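Putative adenosine kinase (Schistosoma mansoni, PDB 3VAS) phosphorylates adenosine to AMP, with ATP as the expected donor, as an adenosine kinase of the ribokinase (pfkB) family. Local coordinates at residues 33-39 and 76-82; 63-67 and 152-156; 107-113 and 134-138. One frame throughout, in Å; residues are numbered along the deposited sequence.

Overall arrangement
All three contacts lie on the same side of the chain's centre. Interaction 1 uses strand 27-40 and grips the ribose hydroxyls of the bound adenosine, while interaction 2, across the pocket on strand 150-157, presents T154 and L156 to the base; their centres are about 12 Å apart, and L34 CD1 meets T154 CG2 at 3.9 Å. Interaction 3 touches strand 27-40, where I107 CG2 packs on P33 CG at 3.6 Å. It makes no contact with interaction 2, the nearest atoms being about 5 Å apart, and the side chain of T138 stays about 10 Å from adenosine. In sequence, interaction 3 is nested within the loop closed by interaction 2.

Interaction 1: residues 33-39 and 76-82; sequences PLLDIIV and LNYIAGG. With ADN (adenosine), chain C.
Strands 34-39 and 77-81 run antiparallel, their axes 4.3 Å apart at the closest and 143° between their directions, with D36 facing I79 and I38 facing N77 in hydrogen-bonded pairs. In this ribokinase-type fold the ladder leads into the di-glycine G81-G82, probably the family's characteristic glycine pair, beside the adenosine site. The straightest rung is I38 N to N77 O, 2.9 Å with 175° at the hydrogen.

Side chains divide between two faces. On one, I37 lies alongside the Y78 ring, with CG2 4.0 Å from CE1, and L35 CD2 also reaches that ring; the branched and aromatic groups suit a strand. The other face carries L34, D36, I38, N77 and I79. There I38 CD1 packs on I79 CG2 at 3.7 Å and N77 lies alongside I38, its ND2 3.8 Å from I38 CD1, while L34 CD1 comes 3.5 Å from C4 of the adenine.

D36 is the acidic residue of this face. Its carboxylate is swung to the side of the backbone N (chi1 -72°), and each oxygen receives one ribose hydroxyl: O3' bonds to OD2 at 2.5 Å, and O2' to OD1 at a distance modelled as very short. An acidic residue is well chosen to accept from a vicinal diol. Having no side chain, G81 leaves room for this carboxylate close to its CA. G82, with a positive phi only glycine adopts easily, stands at the N-cap of helix 83-95. A water joins D36 OD2 to A80 O. The O2' hydroxyl is held a second time, by G82 N at 3.1 Å.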
loop_
_atom_site.group_PDB
_atom_site.type_symbol
_atom_site.label_atom_id
_atom_site.label_comp_id
_atom_site.label_asym_id
_atom_site.label_seq_id
_atom_site.Cartn_x
_atom_site.Cartn_y
_atom_site.Cartn_z
ATOM N N PRO A 33 0.438 -8.928 -5.800
ATOM C CA PRO A 33 1.092 -9.772 -4.794
ATOM C C PRO A 33 2.512 -10.076 -5.234
ATOM O O PRO A 33 2.721 -10.628 -6.319
ATOM C CB PRO A 33 0.222 -11.032 -4.766
ATOM C CG PRO A 33 -0.418 -11.087 -6.106
ATOM C CD PRO A 33 -0.500 -9.683 -6.650
ATOM N N LEU A 34 3.481 -9.692 -4.413
ATOM C CA LEU A 34 4.882 -9.762 -4.812
ATOM C C LEU A 34 5.736 -10.442 -3.753
ATOM O O LEU A 34 5.423 -10.407 -2.562
ATOM C CB LEU A 34 5.427 -8.354 -5.074
ATOM C CG LEU A 34 4.673 -7.461 -6.064
ATOM C CD1 LEU A 34 5.159 -6.017 -5.958
ATOM C CD2 LEU A 34 4.831 -7.982 -7.493
ATOM N N LEU A 35 6.825 -11.060 -4.191
ATOM C CA LEU A 35 7.790 -11.606 -3.253
ATOM C C LEU A 35 8.883 -10.572 -3.004
ATOM O O LEU A 35 9.521 -10.096 -3.946
ATOM C CB LEU A 35 8.397 -12.898 -3.797
ATOM C CG LEU A 35 9.382 -13.597 -2.860
ATOM C CD1 LEU A 35 8.641 -14.279 -1.721
ATOM C CD2 LEU A 35 10.245 -14.586 -3.619
ATOM N N ASP A 36 9.085 -10.210 -1.742
ATOM C CA ASP A 36 10.199 -9.339 -1.373
ATOM C C ASP A 36 11.488 -10.142 -1.228
ATOM O O ASP A 36 11.520 -11.182 -0.570
ATOM C CB ASP A 36 9.908 -8.582 -0.074
ATOM C CG ASP A 36 8.868 -7.483 -0.254
ATOM O OD1 ASP A 36 8.483 -7.207 -1.414
ATOM O OD2 ASP A 36 8.447 -6.887 0.766
ATOM N N ILE A 37 12.551 -9.656 -1.857
ATOM C CA ILE A 37 13.858 -10.271 -1.708
ATOM C C ILE A 37 14.793 -9.269 -1.037
ATOM O O ILE A 37 15.328 -8.372 -1.683
ATOM C CB ILE A 37 14.419 -10.729 -3.060
ATOM C CG1 ILE A 37 13.374 -11.567 -3.801
ATOM C CG2 ILE A 37 15.723 -11.502 -2.868
ATOM C CD1 ILE A 37 13.867 -12.128 -5.123
ATOM N N ILE A 38 14.975 -9.434 0.270
ATOM C CA ILE A 38 15.680 -8.457 1.084
ATOM C C ILE A 38 17.149 -8.818 1.250
ATOM O O ILE A 38 17.487 -9.894 1.749
ATOM C CB ILE A 38 15.021 -8.323 2.467
ATOM C CG1 ILE A 38 13.513 -8.105 2.304
ATOM C CG2 ILE A 38 15.664 -7.193 3.264
ATOM C CD1 ILE A 38 12.747 -8.135 3.604
ATOM N N VAL A 39 18.018 -7.905 0.833
ATOM C CA VAL A 39 19.451 -8.166 0.803
ATOM C C VAL A 39 20.231 -6.996 1.391
ATOM O O VAL A 39 19.863 -5.838 1.195
ATOM C CB VAL A 39 19.931 -8.447 -0.649
ATOM C CG1 VAL A 39 19.336 -7.441 -1.627
ATOM C CG2 VAL A 39 21.452 -8.457 -0.742
ATOM N N LEU A 76 20.046 -13.817 2.263
ATOM C CA LEU A 76 18.837 -13.330 1.612
ATOM C C LEU A 76 17.600 -13.651 2.444
ATOM O O LEU A 76 17.451 -14.762 2.947
ATOM C CB LEU A 76 18.693 -13.927 0.210
ATOM C CG LEU A 76 19.615 -13.393 -0.886
ATOM C CD1 LEU A 76 19.419 -14.175 -2.175
ATOM C CD2 LEU A 76 19.365 -11.917 -1.120
ATOM N N ASN A 77 16.714 -12.672 2.588
ATOM C CA ASN A 77 15.445 -12.884 3.269
ATOM C C ASN A 77 14.289 -12.826 2.276
ATOM O O ASN A 77 14.041 -11.796 1.657
ATOM C CB ASN A 77 15.250 -11.854 4.389
ATOM C CG ASN A 77 13.961 -12.070 5.174
ATOM O OD1 ASN A 77 13.340 -13.133 5.103
ATOM N ND2 ASN A 77 13.560 -11.058 5.936
ATOM N N TYR A 78 13.593 -13.946 2.122
ATOM C CA TYR A 78 12.444 -14.025 1.235
ATOM C C TYR A 78 11.184 -13.892 2.067
ATOM O O TYR A 78 11.002 -14.624 3.040
ATOM C CB TYR A 78 12.423 -15.369 0.503
ATOM C CG TYR A 78 13.644 -15.645 -0.346
ATOM C CD1 TYR A 78 13.754 -15.123 -1.625
ATOM C CD2 TYR A 78 14.676 -16.443 0.128
ATOM C CE1 TYR A 78 14.867 -15.382 -2.413
ATOM C CE2 TYR A 78 15.795 -16.704 -0.647
ATOM C CZ TYR A 78 15.883 -16.172 -1.919
ATOM O OH TYR A 78 16.988 -16.427 -2.696
ATOM N N ILE A 79 10.314 -12.961 1.697
ATOM C CA ILE A 79 9.097 -12.740 2.467
ATOM C C ILE A 79 8.008 -12.135 1.587
ATOM O O ILE A 79 8.293 -11.305 0.726
ATOM C CB ILE A 79 9.373 -11.866 3.725
ATOM C CG1 ILE A 79 8.126 -11.743 4.601
ATOM C CG2 ILE A 79 9.901 -10.494 3.339
ATOM C CD1 ILE A 79 8.403 -11.106 5.966
ATOM N N ALA A 80 6.770 -12.581 1.783
ATOM C CA ALA A 80 5.641 -12.079 1.008
ATOM C C ALA A 80 5.517 -10.564 1.115
ATOM O O ALA A 80 5.627 -9.995 2.203
ATOM C CB ALA A 80 4.350 -12.751 1.453
ATOM N N GLY A 81 5.292 -9.917 -0.024
ATOM C CA GLY A 81 5.168 -8.470 -0.077
ATOM C C GLY A 81 3.960 -8.019 -0.877
ATOM O O GLY A 81 2.970 -8.745 -0.992
ATOM N N GLY A 82 4.041 -6.816 -1.440
ATOM C CA GLY A 82 2.904 -6.213 -2.117
ATOM C C GLY A 82 2.189 -5.241 -1.190
ATOM O O GLY A 82 1.672 -5.636 -0.139
HETATM O "O5'" ADN C . 5.762 -0.619 1.225
HETATM C "C5'" ADN C . 6.747 -1.631 1.025
HETATM C "C4'" ADN C . 6.225 -2.737 0.142
HETATM O "O4'" ADN C . 5.937 -2.219 -1.166
HETATM C "C3'" ADN C . 7.165 -3.927 -0.085
HETATM O "O3'" ADN C . 6.684 -5.062 0.637
HETATM C "C2'" ADN C . 7.064 -4.209 -1.602
HETATM O "O2'" ADN C . 6.803 -5.555 -1.934
HETATM C "C1'" ADN C . 5.919 -3.299 -2.050
HETATM N N9 ADN C . 6.033 -2.809 -3.424
HETATM C C8 ADN C . 7.113 -2.323 -4.006
HETATM N N7 ADN C . 6.754 -1.993 -5.396
HETATM C C5 ADN C . 5.380 -2.329 -5.589
HETATM C C6 ADN C . 4.542 -2.230 -6.695
HETATM N N6 ADN C . 5.048 -1.705 -7.935
HETATM N N1 ADN C . 3.221 -2.648 -6.598
HETATM C C2 ADN C . 2.733 -3.150 -5.418
HETATM N N3 ADN C . 3.557 -3.245 -4.327
HETATM C C4 ADN C . 4.907 -2.823 -4.437
HETATM O O HOH W 1 7.749 -8.077 3.080
#

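Interaction 2: residues 63-67 and 152-156; sequences HMTIY and MVTYL. With ADN (adenosine), chain C.
The start of helix 65-70 packs on strand 150-157 through V153 and Y155, on the side of the strand that faces away from adenosine. V153 fits between two helix-side neighbours because its methyls diverge: CG1, anti to the backbone N (chi1 -174°), touches H63 CB at 4.0 Å, and CG2 touches I66 CD1 at 3.9 Å. A beta-branched valine suits both the strand and two neighbours at once. As for H63, the ring's ND1 has its polar partner outside, E60 N.

Y67 makes the closest approach to the strand. Its hydroxyl makes a weak hydrogen bond of 3.0 Å to V153 O, the carbonyl lying near the ring plane at the edge. Its phenol carbon CZ also packs on Y155 CB at 3.7 Å, the two side chains crossing at about a right angle, and I66 CG2 sits over one face of the same ring.

Strand 150-157 pairs with strands 55-58 and 138-145, in what is probably the beta lid that ribokinase-family enzymes fold over their substrate. Beta alternation then sends T154 to the opposite side from V153 and Y155, so that its OG1 comes 2.8 Å from N7 of the adenine. L156 follows on that side, CD2 3.7 Å from N6, an apolar neighbour for that amino group.

Further along, M64 makes a Met-aromatic contact with Y155. The bend of its chain at chi2 brings the flexible thioether beside the CD1-CE1 side of the ring, the two side chains crossing at about a right angle, with SD oblique to the ring at 4.9 Å from the centroid and CE 3.6 Å from CE1.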
loop_
_atom_site.group_PDB
_atom_site.type_symbol
_atom_site.label_atom_id
_atom_site.label_comp_id
_atom_site.label_asym_id
_atom_site.label_seq_id
_atom_site.Cartn_x
_atom_site.Cartn_y
_atom_site.Cartn_z
ATOM N N HIS A 63 17.872 -2.496 -15.398
ATOM C CA HIS A 63 17.781 -2.960 -14.011
ATOM C C HIS A 63 17.836 -4.478 -13.884
ATOM O O HIS A 63 18.089 -4.992 -12.803
ATOM C CB HIS A 63 16.485 -2.476 -13.359
ATOM C CG HIS A 63 16.391 -0.988 -13.221
ATOM N ND1 HIS A 63 15.502 -0.228 -13.950
ATOM C CD2 HIS A 63 17.073 -0.121 -12.437
ATOM C CE1 HIS A 63 15.643 1.044 -13.621
ATOM N NE2 HIS A 63 16.589 1.134 -12.705
ATOM N N MET A 64 17.602 -5.186 -14.987
ATOM C CA MET A 64 17.305 -6.618 -14.931
ATOM C C MET A 64 18.384 -7.496 -14.309
ATOM O O MET A 64 18.072 -8.530 -13.722
ATOM C CB MET A 64 16.905 -7.157 -16.307
ATOM C CG MET A 64 15.556 -6.653 -16.789
ATOM S SD MET A 64 14.228 -6.902 -15.585
ATOM C CE MET A 64 12.888 -6.042 -16.411
ATOM N N THR A 65 19.643 -7.088 -14.418
ATOM C CA THR A 65 20.734 -7.898 -13.871
ATOM C C THR A 65 20.732 -7.944 -12.346
ATOM O O THR A 65 21.371 -8.815 -11.755
ATOM C CB THR A 65 22.115 -7.410 -14.350
ATOM O OG1 THR A 65 22.246 -6.009 -14.080
ATOM C CG2 THR A 65 22.288 -7.664 -15.851
ATOM N N ILE A 66 20.009 -7.018 -11.716
ATOM C CA ILE A 66 20.004 -6.908 -10.257
ATOM C C ILE A 66 19.509 -8.190 -9.581
ATOM O O ILE A 66 20.006 -8.570 -8.519
ATOM C CB ILE A 66 19.200 -5.669 -9.756
ATOM C CG1 ILE A 66 19.629 -5.289 -8.344
ATOM C CG2 ILE A 66 17.688 -5.908 -9.811
ATOM C CD1 ILE A 66 18.887 -4.093 -7.784
ATOM N N TYR A 67 18.560 -8.872 -10.210
ATOM C CA TYR A 67 17.971 -10.068 -9.612
ATOM C C TYR A 67 18.944 -11.245 -9.584
ATOM O O TYR A 67 19.027 -11.962 -8.589
ATOM C CB TYR A 67 16.651 -10.427 -10.304
ATOM C CG TYR A 67 15.674 -9.276 -10.263
ATOM C CD1 TYR A 67 15.023 -8.934 -9.080
ATOM C CD2 TYR A 67 15.425 -8.512 -11.390
ATOM C CE1 TYR A 67 14.140 -7.870 -9.030
ATOM C CE2 TYR A 67 14.546 -7.444 -11.350
ATOM C CZ TYR A 67 13.909 -7.127 -10.172
ATOM O OH TYR A 67 13.037 -6.065 -10.141
ATOM N N MET A 152 14.101 0.060 -3.480
ATOM C CA MET A 152 13.399 -1.073 -4.074
ATOM C C MET A 152 13.378 -1.035 -5.598
ATOM O O MET A 152 13.148 0.014 -6.201
ATOM C CB MET A 152 11.963 -1.146 -3.550
ATOM C CG MET A 152 11.866 -1.592 -2.102
ATOM S SD MET A 152 10.166 -1.619 -1.517
ATOM C CE MET A 152 9.738 0.117 -1.612
ATOM N N VAL A 153 13.612 -2.192 -6.212
ATOM C CA VAL A 153 13.427 -2.357 -7.649
ATOM C C VAL A 153 12.413 -3.469 -7.894
ATOM O O VAL A 153 12.654 -4.630 -7.560
ATOM C CB VAL A 153 14.747 -2.677 -8.373
ATOM C CG1 VAL A 153 14.532 -2.704 -9.890
ATOM C CG2 VAL A 153 15.813 -1.656 -7.999
ATOM N N THR A 154 11.277 -3.105 -8.477
ATOM C CA THR A 154 10.157 -4.022 -8.608
ATOM C C THR A 154 9.990 -4.586 -10.015
ATOM O O THR A 154 9.918 -3.837 -10.988
ATOM C CB THR A 154 8.842 -3.333 -8.214
ATOM O OG1 THR A 154 8.928 -2.909 -6.849
ATOM C CG2 THR A 154 7.667 -4.284 -8.375
ATOM N N TYR A 155 9.941 -5.910 -10.109
ATOM C CA TYR A 155 9.564 -6.590 -11.344
ATOM C C TYR A 155 8.156 -7.148 -11.161
ATOM O O TYR A 155 7.960 -8.141 -10.464
ATOM C CB TYR A 155 10.540 -7.722 -11.677
ATOM C CG TYR A 155 10.243 -8.391 -13.007
ATOM C CD1 TYR A 155 10.536 -7.752 -14.205
ATOM C CD2 TYR A 155 9.656 -9.651 -13.063
ATOM C CE1 TYR A 155 10.258 -8.343 -15.423
ATOM C CE2 TYR A 155 9.373 -10.255 -14.283
ATOM C CZ TYR A 155 9.680 -9.594 -15.457
ATOM O OH TYR A 155 9.409 -10.178 -16.675
ATOM N N LEU A 156 7.180 -6.490 -11.771
ATOM C CA LEU A 156 5.776 -6.802 -11.528
ATOM C C LEU A 156 5.378 -8.212 -11.955
ATOM O O LEU A 156 4.556 -8.847 -11.292
ATOM C CB LEU A 156 4.874 -5.761 -12.190
ATOM C CG LEU A 156 4.845 -4.412 -11.462
ATOM C CD1 LEU A 156 4.044 -3.378 -12.246
ATOM C CD2 LEU A 156 4.276 -4.585 -10.066
HETATM O "O5'" ADN C . 5.762 -0.619 1.225
HETATM C "C5'" ADN C . 6.747 -1.631 1.025
HETATM C "C4'" ADN C . 6.225 -2.737 0.142
HETATM O "O4'" ADN C . 5.937 -2.219 -1.166
HETATM C "C3'" ADN C . 7.165 -3.927 -0.085
HETATM O "O3'" ADN C . 6.684 -5.062 0.637
HETATM C "C2'" ADN C . 7.064 -4.209 -1.602
HETATM O "O2'" ADN C . 6.803 -5.555 -1.934
HETATM C "C1'" ADN C . 5.919 -3.299 -2.050
HETATM N N9 ADN C . 6.033 -2.809 -3.424
HETATM C C8 ADN C . 7.113 -2.323 -4.006
HETATM N N7 ADN C . 6.754 -1.993 -5.396
HETATM C C5 ADN C . 5.380 -2.329 -5.589
HETATM C C6 ADN C . 4.542 -2.230 -6.695
HETATM N N6 ADN C . 5.048 -1.705 -7.935
HETATM N N1 ADN C . 3.221 -2.648 -6.598
HETATM C C2 ADN C . 2.733 -3.150 -5.418
HETATM N N3 ADN C . 3.557 -3.245 -4.327
HETATM C C4 ADN C . 4.907 -2.823 -4.437
#

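Interaction 3: residues 107-113 and 134-138; sequences IGADIQG and EPLMT
T138 and D110 form the tight core of this contact, where D110 is the N-cap of helix 111-122 and T138 lies where the chain leads into strand 138-145. The sequence G108-A109-D110 with G113 resembles a glycine-rich signature of the pfkB family.

The D110 carboxylate holds T138 by two points. OD1 accepts from T138 N at 3.0 Å on its syn side, and OD2 accepts from T138 OG1 at 2.8 Å through its syn lone pair. With CG set between the backbone N and the carbonyl carbon (chi1 47°), the short aspartate side chain can also cap its own helix: G113 N approaches OD2 from above the carboxylate plane, 35° out of it, at 3.0 Å. Two donors thus grip OD2, and the helix N-terminus would probably add to the stability of its negative charge. The threonine hydroxyl works both ways, donating to D110 and accepting from G108 N at 2.9 Å. G108 and G113, without side chains, let the chains close up: G108 CA lies 3.6 Å from L136 O, and the bare CA of G113 comes 3.3 Å from T138 OG1. I107 CB faces that same hydroxyl, and the I107 side chain also touches P33 and F129, outside the contact.

Toward solvent the fit is looser and water does the joining. A109, centre of an inverse gamma turn, offers its N to a water that donates to L136 O, and a second water links T138 O with a weak bond to D110 OD1. M137, though exposed, sits against the carboxylate, its SD 3.2 Å from D110 OD1. Only lightly do A109 and E134 meet, A109 CB touching E134 CG at 4.0 Å.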
loop_
_atom_site.group_PDB
_atom_site.type_symbol
_atom_site.label_atom_id
_atom_site.label_comp_id
_atom_site.label_asym_id
_atom_site.label_seq_id
_atom_site.Cartn_x
_atom_site.Cartn_y
_atom_site.Cartn_z
ATOM N N ILE A 107 -0.911 -13.983 -9.353
ATOM C CA ILE A 107 0.377 -14.641 -9.172
ATOM C C ILE A 107 0.645 -15.596 -10.337
ATOM O O ILE A 107 -0.254 -15.887 -11.133
ATOM C CB ILE A 107 0.421 -15.456 -7.862
ATOM C CG1 ILE A 107 -0.705 -16.497 -7.844
ATOM C CG2 ILE A 107 0.341 -14.538 -6.634
ATOM C CD1 ILE A 107 -0.606 -17.500 -6.691
ATOM N N GLY A 108 1.882 -16.084 -10.431
ATOM C CA GLY A 108 2.226 -17.102 -11.405
ATOM C C GLY A 108 2.009 -18.503 -10.854
ATOM O O GLY A 108 1.701 -18.670 -9.672
ATOM N N ALA A 109 2.163 -19.512 -11.708
ATOM C CA ALA A 109 2.027 -20.902 -11.281
ATOM C C ALA A 109 3.382 -21.453 -10.858
ATOM O O ALA A 109 3.891 -22.406 -11.442
ATOM C CB ALA A 109 1.430 -21.754 -12.398
ATOM N N ASP A 110 3.964 -20.831 -9.844
ATOM C CA ASP A 110 5.270 -21.226 -9.346
ATOM C C ASP A 110 5.230 -21.339 -7.826
ATOM O O ASP A 110 4.204 -21.063 -7.202
ATOM C CB ASP A 110 6.348 -20.231 -9.798
ATOM C CG ASP A 110 5.938 -18.771 -9.592
ATOM O OD1 ASP A 110 6.537 -17.889 -10.247
ATOM O OD2 ASP A 110 5.024 -18.502 -8.782
ATOM N N ILE A 111 6.347 -21.744 -7.232
ATOM C CA ILE A 111 6.399 -21.926 -5.789
ATOM C C ILE A 111 6.241 -20.603 -5.034
ATOM O O ILE A 111 5.659 -20.578 -3.947
ATOM C CB ILE A 111 7.686 -22.651 -5.343
ATOM C CG1 ILE A 111 7.560 -23.090 -3.880
ATOM C CG2 ILE A 111 8.918 -21.772 -5.569
ATOM C CD1 ILE A 111 8.781 -23.772 -3.343
ATOM N N GLN A 112 6.736 -19.511 -5.619
ATOM C CA GLN A 112 6.627 -18.191 -5.003
ATOM C C GLN A 112 5.165 -17.803 -4.840
ATOM O O GLN A 112 4.752 -17.316 -3.781
ATOM C CB GLN A 112 7.361 -17.125 -5.826
ATOM C CG GLN A 112 8.884 -17.262 -5.844
ATOM C CD GLN A 112 9.383 -18.231 -6.905
ATOM O OE1 GLN A 112 8.594 -18.903 -7.580
ATOM N NE2 GLN A 112 10.699 -18.302 -7.062
ATOM N N GLY A 113 4.385 -18.033 -5.891
ATOM C CA GLY A 113 2.970 -17.715 -5.867
ATOM C C GLY A 113 2.236 -18.561 -4.845
ATOM O O GLY A 113 1.384 -18.064 -4.106
ATOM N N GLU A 134 1.519 -19.675 -17.796
ATOM C CA GLU A 134 2.938 -20.005 -17.748
ATOM C C GLU A 134 3.588 -19.600 -19.071
ATOM O O GLU A 134 2.946 -19.653 -20.116
ATOM C CB GLU A 134 3.133 -21.501 -17.463
ATOM C CG GLU A 134 2.359 -22.003 -16.242
ATOM C CD GLU A 134 2.766 -23.409 -15.802
ATOM O OE1 GLU A 134 1.869 -24.228 -15.501
ATOM O OE2 GLU A 134 3.983 -23.692 -15.744
ATOM N N PRO A 135 4.870 -19.203 -19.037
ATOM C CA PRO A 135 5.766 -19.213 -17.881
ATOM C C PRO A 135 5.951 -17.844 -17.219
ATOM O O PRO A 135 7.048 -17.559 -16.739
ATOM C CB PRO A 135 7.086 -19.641 -18.512
ATOM C CG PRO A 135 7.062 -18.953 -19.851
ATOM C CD PRO A 135 5.601 -18.871 -20.273
ATOM N N LEU A 136 4.916 -17.010 -17.188
ATOM C CA LEU A 136 5.030 -15.723 -16.505
ATOM C C LEU A 136 5.084 -15.946 -14.988
ATOM O O LEU A 136 4.164 -16.516 -14.402
ATOM C CB LEU A 136 3.881 -14.791 -16.891
ATOM C CG LEU A 136 3.951 -13.352 -16.364
ATOM C CD1 LEU A 136 5.286 -12.705 -16.711
ATOM C CD2 LEU A 136 2.798 -12.515 -16.908
ATOM N N MET A 137 6.174 -15.505 -14.364
ATOM C CA MET A 137 6.426 -15.788 -12.952
ATOM C C MET A 137 5.887 -14.717 -12.012
ATOM O O MET A 137 5.738 -13.554 -12.393
ATOM C CB MET A 137 7.925 -15.999 -12.705
ATOM C CG MET A 137 8.538 -17.181 -13.485
ATOM S SD MET A 137 7.974 -18.817 -12.960
ATOM C CE MET A 137 6.550 -19.116 -14.010
ATOM N N THR A 138 5.589 -15.130 -10.784
ATOM C CA THR A 138 5.136 -14.216 -9.747
ATOM C C THR A 138 6.110 -13.045 -9.630
ATOM O O THR A 138 7.326 -13.238 -9.659
ATOM C CB THR A 138 5.028 -14.938 -8.387
ATOM O OG1 THR A 138 4.023 -15.959 -8.467
ATOM C CG2 THR A 138 4.664 -13.958 -7.279
HETATM O O HOH W 2 2.540 -18.766 -14.577
HETATM O O HOH W 3 8.576 -15.491 -9.193
#